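Local coordinates for short chain dehydrogenase (Leptospira borgpetersenii serovar Hardjo-bovis, PDB 6UH2), which binds NAD+ and probably acts as an oxidoreductase of the short-chain dehydrogenase/reductase family, working on CH-OH groups of its substrates, at residues E76-F81 against S129-R134; K89-L94 against F133-E138; I144-G149 against F239-L244. All blocks are in the same frame, centred on the assembly; numbering follows the deposited sequence.

Contact 1. Residues E76-F81 against S129-R134; sequences EIKEIF and SQYTFR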
loop_
_atom_site.group_PDB
_atom_site.type_symbol
_atom_site.label_atom_id
_atom_site.label_comp_id
_atom_site.label_asym_id
_atom_site.label_seq_id
_atom_site.Cartn_x
_atom_site.Cartn_y
_atom_site.Cartn_z
ATOM N N GLU B 76 18.387 -27.952 -4.438
ATOM C CA GLU B 76 17.935 -27.772 -3.059
ATOM C C GLU B 76 16.471 -27.360 -3.002
ATOM O O GLU B 76 15.684 -27.921 -2.231
ATOM C CB GLU B 76 18.778 -26.708 -2.359
ATOM C CG GLU B 76 20.096 -27.173 -1.790
ATOM C CD GLU B 76 20.764 -26.073 -0.981
ATOM O OE1 GLU B 76 21.955 -25.768 -1.229
ATOM O OE2 GLU B 76 20.085 -25.495 -0.108
ATOM N N ILE B 77 16.096 -26.350 -3.785
ATOM C CA ILE B 77 14.727 -25.850 -3.746
ATOM C C ILE B 77 13.757 -26.915 -4.241
ATOM O O ILE B 77 12.679 -27.114 -3.665
ATOM C CB ILE B 77 14.618 -24.555 -4.567
ATOM C CG1 ILE B 77 15.468 -23.440 -3.934
ATOM C CG2 ILE B 77 13.151 -24.158 -4.761
ATOM C CD1 ILE B 77 15.242 -23.231 -2.439
ATOM N N LYS B 78 14.124 -27.616 -5.314
ATOM C CA LYS B 78 13.274 -28.669 -5.847
ATOM C C LYS B 78 12.956 -29.710 -4.784
ATOM O O LYS B 78 11.795 -30.090 -4.592
ATOM C CB LYS B 78 13.954 -29.330 -7.045
ATOM C CG LYS B 78 13.193 -30.529 -7.579
ATOM C CD LYS B 78 13.900 -31.140 -8.795
ATOM C CE LYS B 78 13.129 -32.338 -9.343
ATOM N NZ LYS B 78 12.626 -32.100 -10.732
ATOM N N GLU B 79 13.983 -30.179 -4.075
ATOM C CA GLU B 79 13.769 -31.201 -3.058
ATOM C C GLU B 79 12.936 -30.662 -1.898
ATOM O O GLU B 79 12.095 -31.378 -1.342
ATOM C CB GLU B 79 15.113 -31.732 -2.566
ATOM N N ILE B 80 13.142 -29.399 -1.528
ATOM C CA ILE B 80 12.323 -28.797 -0.476
ATOM C C ILE B 80 10.860 -28.745 -0.899
ATOM O O ILE B 80 9.961 -29.078 -0.117
ATOM C CB ILE B 80 12.861 -27.400 -0.115
ATOM C CG1 ILE B 80 14.137 -27.532 0.708
ATOM C CG2 ILE B 80 11.824 -26.592 0.664
ATOM C CD1 ILE B 80 14.848 -26.218 0.874
ATOM N N PHE B 81 10.593 -28.345 -2.145
ATOM C CA PHE B 81 9.201 -28.233 -2.569
ATOM C C PHE B 81 8.532 -29.591 -2.674
ATOM O O PHE B 81 7.329 -29.706 -2.409
ATOM C CB PHE B 81 9.102 -27.447 -3.870
ATOM C CG PHE B 81 8.837 -26.002 -3.628
ATOM C CD1 PHE B 81 9.846 -25.183 -3.148
ATOM C CD2 PHE B 81 7.567 -25.480 -3.784
ATOM C CE1 PHE B 81 9.609 -23.859 -2.870
ATOM C CE2 PHE B 81 7.314 -24.155 -3.499
ATOM C CZ PHE B 81 8.335 -23.338 -3.043
ATOM N N SER B 129 9.466 -18.177 -7.045
ATOM C CA SER B 129 8.189 -17.862 -7.681
ATOM C C SER B 129 7.787 -18.958 -8.656
ATOM O O SER B 129 6.603 -19.303 -8.761
ATOM C CB SER B 129 8.261 -16.510 -8.392
ATOM O OG SER B 129 8.463 -15.459 -7.456
ATOM N N GLN B 130 8.763 -19.554 -9.339
ATOM C CA GLN B 130 8.451 -20.556 -10.356
ATOM C C GLN B 130 7.967 -21.862 -9.724
ATOM O O GLN B 130 6.966 -22.443 -10.169
ATOM C CB GLN B 130 9.670 -20.810 -11.247
ATOM C CG GLN B 130 9.394 -21.835 -12.360
ATOM C CD GLN B 130 10.642 -22.246 -13.119
ATOM O OE1 GLN B 130 11.591 -22.767 -12.536
ATOM N NE2 GLN B 130 10.654 -21.993 -14.425
ATOM N N TYR B 131 8.666 -22.349 -8.694
ATOM C CA TYR B 131 8.207 -23.557 -8.018
ATOM C C TYR B 131 6.865 -23.332 -7.341
ATOM O O TYR B 131 6.005 -24.217 -7.344
ATOM C CB TYR B 131 9.251 -24.038 -7.004
ATOM C CG TYR B 131 10.272 -24.896 -7.695
ATOM C CD1 TYR B 131 10.073 -26.264 -7.857
ATOM C CD2 TYR B 131 11.400 -24.326 -8.254
ATOM C CE1 TYR B 131 10.995 -27.043 -8.542
ATOM C CE2 TYR B 131 12.319 -25.091 -8.936
ATOM C CZ TYR B 131 12.120 -26.444 -9.079
ATOM O OH TYR B 131 13.065 -27.177 -9.776
ATOM N N THR B 132 6.662 -22.148 -6.767
ATOM C CA THR B 132 5.411 -21.865 -6.072
ATOM C C THR B 132 4.250 -21.727 -7.055
ATOM O O THR B 132 3.170 -22.289 -6.834
ATOM C CB THR B 132 5.581 -20.599 -5.225
ATOM O OG1 THR B 132 6.616 -20.826 -4.262
ATOM C CG2 THR B 132 4.321 -20.287 -4.498
ATOM N N PHE B 133 4.469 -21.004 -8.160
ATOM C CA PHE B 133 3.452 -20.892 -9.207
ATOM C C PHE B 133 3.037 -22.260 -9.742
ATOM O O PHE B 133 1.843 -22.556 -9.855
ATOM C CB PHE B 133 3.964 -20.016 -10.352
ATOM C CG PHE B 133 3.021 -19.943 -11.521
ATOM C CD1 PHE B 133 1.896 -19.130 -11.470
ATOM C CD2 PHE B 133 3.248 -20.700 -12.663
ATOM C CE1 PHE B 133 1.023 -19.065 -12.546
ATOM C CE2 PHE B 133 2.383 -20.629 -13.743
ATOM C CZ PHE B 133 1.270 -19.809 -13.682
ATOM N N ARG B 134 4.014 -23.100 -10.096
ATOM C CA ARG B 134 3.691 -24.416 -10.641
ATOM C C ARG B 134 2.881 -25.250 -9.651
ATOM O O ARG B 134 1.921 -25.929 -10.040
ATOM C CB ARG B 134 4.979 -25.139 -11.046
ATOM C CG ARG B 134 5.641 -24.554 -12.297
ATOM C CD ARG B 134 6.958 -25.256 -12.657
ATOM N NE ARG B 134 6.801 -26.701 -12.753
ATOM C CZ ARG B 134 6.520 -27.357 -13.875
ATOM N NH1 ARG B 134 6.367 -26.700 -15.018
ATOM N NH2 ARG B 134 6.394 -28.677 -13.852
HETATM O O HOH W 1 11.949 -28.956 -11.005
#

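Contact 2. Residues K89-L94 against F133-E138; sequences KIPDIL and FRLWKE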
loop_
_atom_site.group_PDB
_atom_site.type_symbol
_atom_site.label_atom_id
_atom_site.label_comp_id
_atom_site.label_asym_id
_atom_site.label_seq_id
_atom_site.Cartn_x
_atom_site.Cartn_y
_atom_site.Cartn_z
ATOM N N LYS B 89 2.393 -29.191 3.335
ATOM C CA LYS B 89 2.778 -27.850 3.751
ATOM C C LYS B 89 2.817 -26.954 2.525
ATOM O O LYS B 89 3.848 -26.353 2.215
ATOM C CB LYS B 89 4.131 -27.848 4.469
ATOM C CG LYS B 89 4.150 -28.614 5.778
ATOM C CD LYS B 89 5.581 -28.781 6.257
ATOM C CE LYS B 89 5.647 -29.360 7.651
ATOM N NZ LYS B 89 7.063 -29.587 8.043
ATOM N N ILE B 90 1.699 -26.867 1.819
ATOM C CA ILE B 90 1.600 -26.020 0.636
ATOM C C ILE B 90 1.394 -24.586 1.104
ATOM O O ILE B 90 0.378 -24.283 1.736
ATOM C CB ILE B 90 0.465 -26.481 -0.287
ATOM C CG1 ILE B 90 0.718 -27.926 -0.728
ATOM C CG2 ILE B 90 0.344 -25.543 -1.490
ATOM C CD1 ILE B 90 -0.303 -28.456 -1.712
ATOM N N PRO B 91 2.326 -23.684 0.827
ATOM C CA PRO B 91 2.184 -22.309 1.316
ATOM C C PRO B 91 0.970 -21.620 0.715
ATOM O O PRO B 91 0.562 -21.905 -0.410
ATOM C CB PRO B 91 3.481 -21.629 0.860
ATOM C CG PRO B 91 4.445 -22.782 0.546
ATOM C CD PRO B 91 3.576 -23.899 0.079
ATOM N N ASP B 92 0.397 -20.698 1.484
ATOM C CA ASP B 92 -0.620 -19.795 0.971
ATOM C C ASP B 92 -0.031 -18.472 0.520
ATOM O O ASP B 92 -0.625 -17.789 -0.318
ATOM C CB ASP B 92 -1.674 -19.518 2.043
ATOM C CG ASP B 92 -2.325 -20.773 2.540
ATOM O OD1 ASP B 92 -3.223 -21.284 1.846
ATOM O OD2 ASP B 92 -1.900 -21.284 3.590
ATOM N N ILE B 93 1.124 -18.115 1.068
ATOM C CA ILE B 93 1.770 -16.827 0.889
ATOM C C ILE B 93 3.249 -17.110 0.709
ATOM O O ILE B 93 3.834 -17.845 1.512
ATOM C CB ILE B 93 1.545 -15.898 2.104
ATOM C CG1 ILE B 93 0.050 -15.612 2.301
ATOM C CG2 ILE B 93 2.322 -14.596 1.949
ATOM C CD1 ILE B 93 -0.279 -15.079 3.688
ATOM N N LEU B 94 3.838 -16.572 -0.363
ATOM C CA LEU B 94 5.281 -16.615 -0.603
ATOM C C LEU B 94 5.841 -15.208 -0.450
ATOM O O LEU B 94 5.397 -14.290 -1.144
ATOM C CB LEU B 94 5.609 -17.148 -2.003
ATOM C CG LEU B 94 7.063 -16.908 -2.458
ATOM C CD1 LEU B 94 8.038 -17.727 -1.596
ATOM C CD2 LEU B 94 7.293 -17.227 -3.940
ATOM N N PHE B 133 4.469 -21.004 -8.160
ATOM C CA PHE B 133 3.452 -20.892 -9.207
ATOM C C PHE B 133 3.037 -22.260 -9.742
ATOM O O PHE B 133 1.843 -22.556 -9.855
ATOM C CB PHE B 133 3.964 -20.016 -10.352
ATOM C CG PHE B 133 3.021 -19.943 -11.521
ATOM C CD1 PHE B 133 1.896 -19.130 -11.470
ATOM C CD2 PHE B 133 3.248 -20.700 -12.663
ATOM C CE1 PHE B 133 1.023 -19.065 -12.546
ATOM C CE2 PHE B 133 2.383 -20.629 -13.743
ATOM C CZ PHE B 133 1.270 -19.809 -13.682
ATOM N N ARG B 134 4.014 -23.100 -10.096
ATOM C CA ARG B 134 3.691 -24.416 -10.641
ATOM C C ARG B 134 2.881 -25.250 -9.651
ATOM O O ARG B 134 1.921 -25.929 -10.040
ATOM C CB ARG B 134 4.979 -25.139 -11.046
ATOM C CG ARG B 134 5.641 -24.554 -12.297
ATOM C CD ARG B 134 6.958 -25.256 -12.657
ATOM N NE ARG B 134 6.801 -26.701 -12.753
ATOM C CZ ARG B 134 6.520 -27.357 -13.875
ATOM N NH1 ARG B 134 6.367 -26.700 -15.018
ATOM N NH2 ARG B 134 6.394 -28.677 -13.852
ATOM N N LEU B 135 3.241 -25.203 -8.368
ATOM C CA LEU B 135 2.525 -26.000 -7.373
ATOM C C LEU B 135 1.107 -25.482 -7.160
ATOM O O LEU B 135 0.153 -26.271 -7.107
ATOM C CB LEU B 135 3.307 -26.014 -6.059
ATOM C CG LEU B 135 2.699 -26.739 -4.848
ATOM C CD1 LEU B 135 2.584 -28.258 -5.078
ATOM C CD2 LEU B 135 3.509 -26.421 -3.587
ATOM N N TRP B 136 0.946 -24.159 -7.035
ATOM C CA TRP B 136 -0.383 -23.581 -6.842
ATOM C C TRP B 136 -1.288 -23.848 -8.037
ATOM O O TRP B 136 -2.457 -24.225 -7.879
ATOM C CB TRP B 136 -0.270 -22.079 -6.612
ATOM C CG TRP B 136 0.252 -21.717 -5.277
ATOM C CD1 TRP B 136 0.385 -22.532 -4.193
ATOM C CD2 TRP B 136 0.720 -20.432 -4.879
ATOM N NE1 TRP B 136 0.914 -21.825 -3.133
ATOM C CE2 TRP B 136 1.118 -20.529 -3.527
ATOM C CE3 TRP B 136 0.834 -19.200 -5.533
ATOM C CZ2 TRP B 136 1.621 -19.435 -2.812
ATOM C CZ3 TRP B 136 1.346 -18.113 -4.825
ATOM C CH2 TRP B 136 1.737 -18.243 -3.483
ATOM N N LYS B 137 -0.761 -23.639 -9.244
ATOM C CA LYS B 137 -1.529 -23.903 -10.459
ATOM C C LYS B 137 -2.009 -25.347 -10.498
ATOM O O LYS B 137 -3.137 -25.629 -10.921
ATOM C CB LYS B 137 -0.670 -23.568 -11.682
ATOM C CG LYS B 137 -1.305 -23.849 -13.039
ATOM C CD LYS B 137 -0.297 -23.551 -14.142
ATOM C CE LYS B 137 -0.783 -24.024 -15.500
ATOM N NZ LYS B 137 0.295 -23.904 -16.518
ATOM N N GLU B 138 -1.175 -26.271 -10.028
ATOM C CA GLU B 138 -1.533 -27.681 -10.069
ATOM C C GLU B 138 -2.580 -28.021 -9.016
ATOM O O GLU B 138 -3.476 -28.837 -9.263
ATOM C CB GLU B 138 -0.277 -28.524 -9.877
ATOM C CG GLU B 138 -0.513 -30.008 -9.881
ATOM C CD GLU B 138 0.693 -30.763 -9.395
ATOM O OE1 GLU B 138 1.746 -30.697 -10.066
ATOM O OE2 GLU B 138 0.600 -31.402 -8.328
#

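Contact 3. Residues I144-G149 against F239-L244; sequences IILNFG and FLTSSL. With NAD (nicotinamide-adenine-dinucleotide), chain D.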
loop_
_atom_site.group_PDB
_atom_site.type_symbol
_atom_site.label_atom_id
_atom_site.label_comp_id
_atom_site.label_asym_id
_atom_site.label_seq_id
_atom_site.Cartn_x
_atom_site.Cartn_y
_atom_site.Cartn_z
ATOM N N ILE B 144 -0.712 -16.023 -2.831
ATOM C CA ILE B 144 -0.257 -14.632 -2.924
ATOM C C ILE B 144 1.263 -14.593 -2.810
ATOM O O ILE B 144 1.837 -15.185 -1.891
ATOM C CB ILE B 144 -0.880 -13.740 -1.832
ATOM C CG1 ILE B 144 -2.411 -13.767 -1.908
ATOM C CG2 ILE B 144 -0.368 -12.281 -1.931
ATOM C CD1 ILE B 144 -3.076 -13.119 -0.694
ATOM N N ILE B 145 1.906 -13.854 -3.707
ATOM C CA ILE B 145 3.352 -13.650 -3.679
ATOM C C ILE B 145 3.630 -12.200 -3.303
ATOM O O ILE B 145 2.959 -11.277 -3.786
ATOM C CB ILE B 145 3.991 -14.006 -5.038
ATOM C CG1 ILE B 145 3.744 -15.487 -5.373
ATOM C CG2 ILE B 145 5.478 -13.669 -5.058
ATOM C CD1 ILE B 145 4.272 -15.910 -6.761
ATOM N N LEU B 146 4.622 -11.995 -2.444
ATOM C CA LEU B 146 5.067 -10.646 -2.097
ATOM C C LEU B 146 6.575 -10.587 -2.270
ATOM O O LEU B 146 7.301 -11.327 -1.600
ATOM C CB LEU B 146 4.677 -10.263 -0.664
ATOM C CG LEU B 146 5.171 -8.871 -0.233
ATOM C CD1 LEU B 146 4.533 -7.767 -1.099
ATOM C CD2 LEU B 146 4.919 -8.617 1.268
ATOM N N ASN B 147 7.033 -9.721 -3.172
ATOM C CA ASN B 147 8.450 -9.539 -3.452
ATOM C C ASN B 147 8.982 -8.325 -2.698
ATOM O O ASN B 147 8.224 -7.502 -2.176
ATOM C CB ASN B 147 8.676 -9.389 -4.964
ATOM C CG ASN B 147 8.280 -10.629 -5.723
ATOM O OD1 ASN B 147 8.451 -11.744 -5.228
ATOM N ND2 ASN B 147 7.731 -10.451 -6.921
ATOM N N PHE B 148 10.307 -8.217 -2.643
ATOM C CA PHE B 148 10.953 -7.111 -1.947
ATOM C C PHE B 148 11.836 -6.353 -2.929
ATOM O O PHE B 148 12.810 -6.902 -3.459
ATOM C CB PHE B 148 11.726 -7.599 -0.715
ATOM C CG PHE B 148 10.919 -7.495 0.548
ATOM C CD1 PHE B 148 9.904 -8.406 0.808
ATOM C CD2 PHE B 148 11.119 -6.442 1.436
ATOM C CE1 PHE B 148 9.118 -8.286 1.961
ATOM C CE2 PHE B 148 10.342 -6.318 2.575
ATOM C CZ PHE B 148 9.338 -7.241 2.840
ATOM N N GLY B 149 11.449 -5.107 -3.209
ATOM C CA GLY B 149 12.274 -4.202 -3.976
ATOM C C GLY B 149 13.155 -3.388 -3.055
ATOM O O GLY B 149 13.723 -3.918 -2.089
ATOM N N PHE B 239 -1.260 -5.940 4.690
ATOM C CA PHE B 239 -2.227 -5.440 3.715
ATOM C C PHE B 239 -2.157 -6.228 2.412
ATOM O O PHE B 239 -3.180 -6.714 1.905
ATOM C CB PHE B 239 -1.986 -3.953 3.457
ATOM C CG PHE B 239 -2.826 -3.387 2.345
ATOM C CD1 PHE B 239 -4.204 -3.337 2.464
ATOM C CD2 PHE B 239 -2.232 -2.907 1.178
ATOM C CE1 PHE B 239 -4.992 -2.810 1.441
ATOM C CE2 PHE B 239 -3.011 -2.374 0.151
ATOM C CZ PHE B 239 -4.391 -2.329 0.286
ATOM N N LEU B 240 -0.955 -6.378 1.854
ATOM C CA LEU B 240 -0.813 -6.986 0.533
ATOM C C LEU B 240 -0.911 -8.510 0.555
ATOM O O LEU B 240 -0.944 -9.134 -0.511
ATOM C CB LEU B 240 0.521 -6.575 -0.107
ATOM C CG LEU B 240 0.673 -5.080 -0.455
ATOM C CD1 LEU B 240 2.099 -4.734 -0.914
ATOM C CD2 LEU B 240 -0.323 -4.718 -1.556
ATOM N N THR B 241 -0.947 -9.139 1.723
ATOM C CA THR B 241 -1.091 -10.589 1.770
ATOM C C THR B 241 -2.405 -11.022 2.412
ATOM O O THR B 241 -2.546 -12.188 2.784
ATOM C CB THR B 241 0.090 -11.234 2.499
ATOM O OG1 THR B 241 0.173 -10.732 3.845
ATOM C CG2 THR B 241 1.399 -10.973 1.724
ATOM N N SER B 242 -3.371 -10.112 2.526
ATOM C CA SER B 242 -4.661 -10.389 3.148
ATOM C C SER B 242 -5.800 -9.990 2.209
ATOM O O SER B 242 -5.595 -9.353 1.173
ATOM C CB SER B 242 -4.801 -9.630 4.469
ATOM O OG SER B 242 -4.907 -8.242 4.201
ATOM N N SER B 243 -7.025 -10.340 2.607
ATOM C CA SER B 243 -8.204 -9.989 1.817
ATOM C C SER B 243 -8.466 -8.488 1.758
ATOM O O SER B 243 -9.333 -8.060 0.988
ATOM C CB SER B 243 -9.432 -10.707 2.383
ATOM O OG SER B 243 -9.659 -10.291 3.716
ATOM N N LEU B 244 -7.765 -7.679 2.557
ATOM C CA LEU B 244 -7.908 -6.234 2.446
ATOM C C LEU B 244 -7.418 -5.711 1.099
ATOM O O LEU B 244 -7.743 -4.577 0.735
ATOM C CB LEU B 244 -7.152 -5.538 3.581
ATOM C CG LEU B 244 -7.816 -5.400 4.959
ATOM C CD1 LEU B 244 -8.405 -6.711 5.468
ATOM C CD2 LEU B 244 -6.807 -4.858 5.954
HETATM P PA NAD D . 19.564 -8.866 5.871
HETATM O O1A NAD D . 20.984 -8.819 5.254
HETATM O O2A NAD D . 19.365 -8.550 7.355
HETATM O O5B NAD D . 18.837 -10.300 5.557
HETATM C C5B NAD D . 18.902 -10.955 4.303
HETATM C C4B NAD D . 18.655 -12.401 4.641
HETATM O O4B NAD D . 18.691 -13.087 3.333
HETATM C C3B NAD D . 19.751 -13.023 5.520
HETATM O O3B NAD D . 19.164 -13.789 6.600
HETATM C C2B NAD D . 20.458 -13.985 4.555
HETATM O O2B NAD D . 20.993 -15.134 5.228
HETATM C C1B NAD D . 19.351 -14.312 3.526
HETATM N N9A NAD D . 20.012 -14.852 2.342
HETATM C C8A NAD D . 21.207 -14.442 1.753
HETATM N N7A NAD D . 21.525 -15.205 0.742
HETATM C C5A NAD D . 20.521 -16.170 0.671
HETATM C C6A NAD D . 20.309 -17.263 -0.163
HETATM N N6A NAD D . 21.154 -17.580 -1.165
HETATM N N1A NAD D . 19.210 -18.006 0.035
HETATM C C2A NAD D . 18.363 -17.706 1.021
HETATM N N3A NAD D . 18.490 -16.690 1.878
HETATM C C4A NAD D . 19.587 -15.947 1.661
HETATM O O3 NAD D . 18.576 -7.918 5.008
HETATM P PN NAD D . 17.301 -7.007 5.393
HETATM O O1N NAD D . 17.731 -5.543 5.660
HETATM O O2N NAD D . 16.429 -7.823 6.352
HETATM O O5D NAD D . 16.659 -6.979 3.841
HETATM C C5D NAD D . 15.583 -7.840 3.535
HETATM C C4D NAD D . 15.084 -7.435 2.151
HETATM O O4D NAD D . 14.767 -5.988 2.091
HETATM C C3D NAD D . 16.196 -7.612 1.116
HETATM O O3D NAD D . 15.647 -7.991 -0.152
HETATM C C2D NAD D . 16.817 -6.195 0.926
HETATM O O2D NAD D . 17.384 -5.988 -0.357
HETATM C C1D NAD D . 15.531 -5.340 1.108
HETATM N N1N NAD D . 15.790 -3.941 1.602
HETATM C C2N NAD D . 16.474 -3.714 2.757
HETATM C C3N NAD D . 16.684 -2.420 3.162
HETATM C C7N NAD D . 17.440 -2.181 4.425
HETATM O O7N NAD D . 17.785 -1.038 4.682
HETATM N N7N NAD D . 17.700 -3.234 5.231
HETATM C C4N NAD D . 16.180 -1.370 2.375
HETATM C C5N NAD D . 15.503 -1.629 1.220
HETATM C C6N NAD D . 15.305 -2.953 0.838
HETATM O O HOH W 2 0.970 -9.346 -2.626
#

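Contact 1. Residues E76-F81 against S129-R134
Phe81 presents one face of its ring to Tyr131, whose CB lies 3.8 Å from the centroid of the Phe81 ring and 6° off the ring normal, a CH-pi contact over the middle of the face. The pair joins two helices, 74-86 and 111-139, that pack side by side on the same face of the parallel Rossmann sheet of this short-chain dehydrogenase. Segments 76-81 and 129-134 run in roughly the same direction, with their axes 10.8 Å apart at closest approach and a crossing angle of -28°, and the gap between them is filled mainly by the two aromatic rings. The rings themselves meet obliquely, their planes turned well away from parallel, with the centroids of Phe81 and Tyr131 5.8 Å apart. CG of Tyr131 is anti to its carbonyl carbon and beside the backbone N (chi1 -85°), and from there the ring extends over helix 74-86. Its CD2 touches Ile77 CG2 at 3.9 Å, while farther out CE1 of Tyr131 comes to 3.9 Å from Lys78 CA. The phenol oxygen passes over the base of the lysine chain, Tyr131 OH to Lys78 CB 3.6 Å, and is hydrogen-bonded to Arg74 NH1. A water between Tyr131 OH and Lys78 NZ is too close to the phenol for that bridge to be more than doubtful. Ile77 also packs on Leu127 and Leu128 of helix 111-139, and its side chain lies about 4 Å from that of Ile71, an NAD-binding residue. At the rim of the phenylalanine, near the ring plane, Thr132 OG1 approaches Phe81 CZ to 3.3 Å; that hydroxyl is hydrogen-bonded to Leu128 O in its own helix.

Contact 2. Residues K89-L94 against F133-E138
Trp136 has CG anti to its carbonyl carbon (chi1 -74°) and CD1 nearly eclipsing CA (chi2 -14°), torsions that place CD1 on the side of Ile90, with NE1 next to it in the ring facing Pro91 O, while Ile90 holds CG2 anti to its backbone N and directs that methyl at the helix. The indole N-H meets a backbone carbonyl: Trp136 NE1 donates to Pro91 O at 2.7 Å. The bond is short but bent, 138° at the hydrogen, with the donor tilted from the carbonyl plane and the oxygen somewhat out of the indole plane. It gives a buried ring nitrogen its acceptor. Ile90 CG2 lies in the angle between two side chains, 3.9 Å from Leu135 CD2 and 4.0 Å from Trp136 CD1. This is the start of a beta-alpha-beta crossover of the Rossmann fold: 89-94 leads into strand 93-96, and helix 111-139 returns across the sheet before strand 144-148. The benzo part of the indole follows the chain into the strand, Trp136 CZ2 lying 3.7 Å from Asp92 O and Trp136 CH2 4.3 Å from Leu94 CB. The CB of Asp92 is directed away from the helix; its carboxylate forms a salt bridge with Lys141 and accepts a hydrogen bond from Leu22 N. Leu94, facing the helix, also packs on Ser129 and Thr132 one turn or more before Trp136.

Contact 3. Residues I144-G149 against F239-L244
This is a mainly apolar contact with one bridging water, packing strand 144-148 of the parallel Rossmann sheet against segment 239-244, which leaves helix 231-240 on the face of the sheet away from helix 111-139. Alternation along the strand turns Ile144 and Leu146 to this side, whereas Ile145 faces helix 171-191. Leu146 and Leu240 cross at about a right angle and meet through their methyls, Leu146 CD1 to Leu240 CD1 3.9 Å. Beside them Thr241 CG2 is anti to its carbonyl carbon and reaches Leu146 CB at 4.1 Å; the same torsion (chi1 59°) places OG1 between N and C, and this hydroxyl is hydrogen-bonded to Tyr40 OH and Val237 O. Ile144 instead sets its two methyl ends against backbone carbonyls, CG2 at 3.5 Å from Leu240 O and CD1 at 3.6 Å from Thr241 O. The water donates both ways, to Leu240 O at 2.9 Å and to Ile145 O at 3.0 Å, thereby linking the two backbones. Next door, the Phe239 ring stacks on Phe239 of the second subunit. The strand ends in the NAD pocket: Phe148 O accepts a hydrogen bond from Lys177 NZ, which is also hydrogen-bonded to NAD, and Phe148 CD2 lies 3.7 Å from the ribose oxygen O4D of NAD.

From the N terminus, contact 1 opens on helix 74-86, and contact 2 opens shortly after at the entry to strand 93-96. Both loops close on helix 111-139, contact 1 first and contact 2 one turn farther on, sharing Phe133 and Arg134, so the two overlap rather than nest. Phe81 of contact 1 packs against Leu135 of contact 2. Contact 3 follows in series: it starts on strand 144-148, just past that helix, and closes a much longer loop at 239-244. Strands 93-96 and 144-148 are sheet neighbours, with probable Leu94 to Ile144 and Leu146 hydrogen bonds. Contacts 1 and 2 lie on one face of the sheet, contact 3 on the other.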